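Local coordinates for protein putative polyketide synthase (Brevibacillus brevis, PDB 6HP2) that serves as the O-methyltransferase domain of a trans-AT polyketide synthase, binds S-adenosyl-L-homocysteine, and belongs to a multienzyme probably involved in bacillaene biosynthesis, at residues Y44-P49 and V81-V86. Sequence-based numbering, arbitrary orientation.
Sequences YLTVCP and VEMRQV. With SAH (S-adenosyl-L-homocysteine), chain B.
Arg-84 and Tyr-44 meet beside the amino-acid end of S-adenosyl-L-homocysteine, where the loop 44-49 lies against helix 70-88 of a Rossmann-like methyltransferase domain and illustrates how an N-terminal segment can complete an S-adenosyl-L-homocysteine pocket. Tyr-44 brings its ring carbon CD1 over one face of the Arg-84 guanidinium, the planes 34° apart, at a modelled spacing too short to trust. At the guanidinium's edge, NH1 reaches tip to tip toward Thr-46 OG1 in a weak but nearly straight hydrogen bond (3.4 Å, 171°). Arg-84, a ligand-binding residue, has NH2 beside the carboxylate OXT, again at a doubtful, too-close spacing. From the loop, Leu-45 N holds the carboxylate by donating to its O at 2.9 Å, and Thr-46 CG2 merely packs against OXT.

A second shell positions these groups. Asp-109 forms a salt bridge with Arg-84 NE, and Gln-112 OE1 is hydrogen-bonded to the Tyr-44 hydroxyl. With chi1 at 60°, Thr-46 OG1 lies between its backbone N and carbonyl carbon and donates to Val-47 O at 3.2 Å.

Farther along, Pro-49 CD packs 3.8 Å from Met-83 CB, Met-83 CE reaches Val-47 O at 3.3 Å, and Tyr-286 of strand 284-293 touches the Met-83 side chain. A separate polar link starts at Glu-82 OE2, also hydrogen-bonded to the Tyr-316 hydroxyl: it accepts from a water at 2.6 Å that also donates to Pro-49 O.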
ATOM      1  N   TYR A  44       9.724   4.074  -3.560  1.00 37.70           N
ATOM      2  CA  TYR A  44       8.446   3.410  -3.372  1.00 33.34           C
ATOM      3  C   TYR A  44       8.153   2.593  -4.609  1.00 34.19           C
ATOM      4  O   TYR A  44       8.389   3.063  -5.713  1.00 53.20           O
ATOM      5  CB  TYR A  44       7.341   4.422  -3.143  1.00 34.81           C
ATOM      6  CG  TYR A  44       7.588   5.328  -1.950  1.00 31.73           C
ATOM      7  CD1 TYR A  44       7.453   4.867  -0.639  1.00 31.96           C
ATOM      8  CD2 TYR A  44       7.867   6.670  -2.159  1.00 42.99           C
ATOM      9  CE1 TYR A  44       7.673   5.731   0.444  1.00 30.04           C
ATOM     10  CE2 TYR A  44       8.078   7.531  -1.123  1.00 45.72           C
ATOM     11  CZ  TYR A  44       7.984   7.069   0.183  1.00 38.58           C
ATOM     12  OH  TYR A  44       8.186   7.925   1.216  1.00 56.29           O
ATOM     13  N   LEU A  45       7.644   1.369  -4.412  1.00 34.11           N
ATOM     14  CA  LEU A  45       7.339   0.455  -5.515  1.00 39.57           C
ATOM     15  C   LEU A  45       5.841   0.401  -5.815  1.00 42.01           C
ATOM     16  O   LEU A  45       5.287  -0.662  -6.095  1.00 47.87           O
ATOM     17  CB  LEU A  45       7.854  -0.937  -5.192  1.00 36.30           C
ATOM     18  CG  LEU A  45       9.341  -1.015  -4.744  1.00 41.83           C
ATOM     19  CD1 LEU A  45       9.696  -2.452  -4.430  1.00 34.76           C
ATOM     20  CD2 LEU A  45      10.221  -0.411  -5.797  1.00 43.99           C
ATOM     21  N   THR A  46       5.169   1.531  -5.788  1.00 36.79           N
ATOM     22  CA  THR A  46       3.717   1.594  -6.007  1.00 39.99           C
ATOM     23  C   THR A  46       3.367   2.635  -7.070  1.00 31.54           C
ATOM     24  O   THR A  46       4.157   3.527  -7.386  1.00 35.79           O
ATOM     25  CB  THR A  46       3.017   1.990  -4.701  1.00 36.33           C
ATOM     26  OG1 THR A  46       3.510   3.278  -4.307  1.00 37.06           O
ATOM     27  CG2 THR A  46       3.353   0.981  -3.581  1.00 45.24           C
ATOM     28  N   VAL A  47       2.158   2.550  -7.592  1.00 26.09           N
ATOM     29  CA  VAL A  47       1.622   3.609  -8.431  1.00 28.99           C
ATOM     30  C   VAL A  47       1.258   4.771  -7.515  1.00 35.20           C
ATOM     31  O   VAL A  47       1.492   4.717  -6.303  1.00 40.77           O
ATOM     32  CB  VAL A  47       0.431   3.075  -9.248  1.00 31.36           C
ATOM     33  CG1 VAL A  47       0.937   1.976 -10.173  1.00 42.30           C
ATOM     34  CG2 VAL A  47      -0.650   2.543  -8.295  1.00 33.95           C
ATOM     35  N   CYS A  48       0.743   5.842  -8.089  1.00 30.20           N
ATOM     36  CA  CYS A  48       0.552   7.095  -7.374  1.00 33.67           C
ATOM     37  C   CYS A  48      -0.624   7.804  -8.009  1.00 25.76           C
ATOM     38  O   CYS A  48      -0.929   7.580  -9.188  1.00 28.67           O
ATOM     39  CB  CYS A  48       1.807   7.989  -7.437  1.00 38.87           C
ATOM     40  SG  CYS A  48       2.215   8.691  -9.083  1.00 44.80           S
ATOM     41  N   PRO A  49      -1.308   8.679  -7.254  1.00 26.96           N
ATOM     42  CA  PRO A  49      -2.498   9.353  -7.769  1.00 22.47           C
ATOM     43  C   PRO A  49      -2.288  10.730  -8.399  1.00 30.29           C
ATOM     44  O   PRO A  49      -1.659  11.564  -7.761  1.00 32.42           O
ATOM     45  CB  PRO A  49      -3.295   9.581  -6.493  1.00 22.81           C
ATOM     46  CG  PRO A  49      -2.239   9.944  -5.524  1.00 26.16           C
ATOM     47  CD  PRO A  49      -1.148   8.955  -5.820  1.00 23.26           C
ATOM     48  N   VAL A  81       4.308  10.240  -1.933  1.00 24.95           N
ATOM     49  CA  VAL A  81       4.265  10.726  -0.572  1.00 27.65           C
ATOM     50  C   VAL A  81       2.848  11.197  -0.223  1.00 23.43           C
ATOM     51  O   VAL A  81       2.359  10.967   0.877  1.00 22.13           O
ATOM     52  CB  VAL A  81       5.292  11.849  -0.399  1.00 25.82           C
ATOM     53  CG1 VAL A  81       5.052  12.555   0.921  1.00 25.19           C
ATOM     54  CG2 VAL A  81       6.770  11.266  -0.493  1.00 26.91           C
ATOM     55  N   GLU A  82       2.224  11.951  -1.110  1.00 22.78           N
ATOM     56  CA  GLU A  82       0.908  12.508  -0.802  1.00 25.90           C
ATOM     57  C   GLU A  82      -0.071  11.391  -0.456  1.00 26.77           C
ATOM     58  O   GLU A  82      -0.828  11.480   0.512  1.00 23.77           O
ATOM     59  CB  GLU A  82       0.405  13.299  -2.002  1.00 30.24           C
ATOM     60  CG  GLU A  82      -1.067  13.817  -1.826  1.00 34.35           C
ATOM     61  CD  GLU A  82      -1.657  14.244  -3.166  1.00 47.82           C
ATOM     62  OE1 GLU A  82      -1.413  15.410  -3.521  1.00 31.58           O
ATOM     63  OE2 GLU A  82      -2.317  13.403  -3.868  1.00 30.84           O
ATOM     64  N   MET A  83      -0.088  10.339  -1.266  1.00 25.94           N
ATOM     65  CA  MET A  83      -1.006   9.227  -1.022  1.00 27.15           C
ATOM     66  C   MET A  83      -0.770   8.581   0.332  1.00 26.31           C
ATOM     67  O   MET A  83      -1.712   8.253   1.056  1.00 22.62           O
ATOM     68  CB  MET A  83      -0.864   8.179  -2.106  1.00 25.41           C
ATOM     69  CG  MET A  83      -1.809   6.995  -1.915  1.00 29.47           C
ATOM     70  SD  MET A  83      -1.842   5.883  -3.381  1.00 30.94           S
ATOM     71  CE  MET A  83      -0.192   5.254  -3.466  1.00 30.92           C
ATOM     72  N   ARG A  84       0.477   8.336   0.674  1.00 23.96           N
ATOM     73  CA  ARG A  84       0.797   7.804   2.003  1.00 22.05           C
ATOM     74  C   ARG A  84       0.382   8.762   3.110  1.00 23.51           C
ATOM     75  O   ARG A  84      -0.058   8.323   4.174  1.00 23.99           O
ATOM     76  CB  ARG A  84       2.293   7.499   2.060  1.00 21.64           C
ATOM     77  CG  ARG A  84       2.647   6.237   1.307  1.00 21.00           C
ATOM     78  CD  ARG A  84       4.184   6.087   1.206  1.00 30.57           C
ATOM     79  NE  ARG A  84       4.553   4.712   0.866  1.00 41.51           N
ATOM     80  CZ  ARG A  84       4.450   4.195  -0.360  1.00 33.09           C
ATOM     81  NH1 ARG A  84       3.939   4.922  -1.378  1.00 35.11           N
ATOM     82  NH2 ARG A  84       4.828   2.953  -0.546  1.00 52.87           N
ATOM     83  N   GLN A  85       0.493  10.076   2.878  1.00 24.26           N
ATOM     84  CA  GLN A  85       0.041  11.016   3.892  1.00 22.81           C
ATOM     85  C   GLN A  85      -1.449  10.855   4.147  1.00 20.84           C
ATOM     86  O   GLN A  85      -1.908  10.926   5.298  1.00 25.80           O
ATOM     87  CB  GLN A  85       0.324  12.476   3.500  1.00 27.50           C
ATOM     88  CG  GLN A  85       1.838  12.823   3.465  1.00 25.36           C
ATOM     89  CD  GLN A  85       2.085  14.203   2.950  1.00 27.09           C
ATOM     90  OE1 GLN A  85       1.290  14.717   2.170  1.00 30.34           O
ATOM     91  NE2 GLN A  85       3.184  14.826   3.373  1.00 26.16           N
ATOM     92  N   VAL A  86      -2.229  10.667   3.087  1.00 22.24           N
ATOM     93  CA  VAL A  86      -3.668  10.445   3.271  1.00 23.01           C
ATOM     94  C   VAL A  86      -3.881   9.146   4.024  1.00 22.60           C
ATOM     95  O   VAL A  86      -4.734   9.053   4.881  1.00 25.95           O
ATOM     96  CB  VAL A  86      -4.423  10.460   1.930  1.00 22.57           C
ATOM     97  CG1 VAL A  86      -5.965  10.150   2.125  1.00 24.59           C
ATOM     98  CG2 VAL A  86      -4.301  11.891   1.283  1.00 24.28           C
TER
HETATM   99  N   SAH B2201       5.125  -1.570   0.470  1.00 29.00           N
HETATM  100  CA  SAH B2201       6.295  -1.304  -0.361  1.00 32.79           C
HETATM  101  CB  SAH B2201       6.508  -2.383  -1.415  1.00 27.51           C
HETATM  102  CG  SAH B2201       5.279  -2.778  -2.215  1.00 27.77           C
HETATM  103  SD  SAH B2201       5.719  -3.912  -3.564  1.00 30.64           S
HETATM  104  C   SAH B2201       6.113   0.055  -0.991  1.00 42.42           C
HETATM  105  O   SAH B2201       6.985   0.526  -1.721  1.00 32.30           O
HETATM  106  OXT SAH B2201       5.092   0.693  -0.755  1.00 42.69           O
HETATM  107  C5' SAH B2201       5.097  -5.434  -2.811  1.00 30.88           C
HETATM  108  C4' SAH B2201       5.943  -5.882  -1.622  1.00 29.67           C
HETATM  109  O4' SAH B2201       5.289  -7.009  -0.997  1.00 31.28           O
HETATM  110  C3' SAH B2201       7.327  -6.451  -2.080  1.00 28.14           C
HETATM  111  O3' SAH B2201       8.268  -5.928  -1.131  1.00 26.61           O
HETATM  112  C2' SAH B2201       7.221  -7.970  -1.963  1.00 27.70           C
HETATM  113  O2' SAH B2201       8.417  -8.631  -1.671  1.00 27.74           O
HETATM  114  C1' SAH B2201       6.205  -8.078  -0.804  1.00 29.59           C
HETATM  115  N9  SAH B2201       5.492  -9.347  -0.689  1.00 26.86           N
HETATM  116  C8  SAH B2201       4.710  -9.969  -1.621  1.00 26.91           C
HETATM  117  N7  SAH B2201       4.315 -11.126  -1.082  1.00 22.86           N
HETATM  118  C5  SAH B2201       4.783 -11.213   0.185  1.00 25.52           C
HETATM  119  C6  SAH B2201       4.689 -12.171   1.187  1.00 24.69           C
HETATM  120  N6  SAH B2201       3.978 -13.293   1.085  1.00 24.22           N
HETATM  121  N1  SAH B2201       5.288 -11.931   2.389  1.00 24.10           N
HETATM  122  C2  SAH B2201       6.067 -10.806   2.586  1.00 22.21           C
HETATM  123  N3  SAH B2201       6.179  -9.883   1.577  1.00 23.52           N
HETATM  124  C4  SAH B2201       5.588 -10.109   0.397  1.00 22.96           C
HETATM  125  O   HOH W   1      -2.739  13.443  -6.454  1.00 41.72           O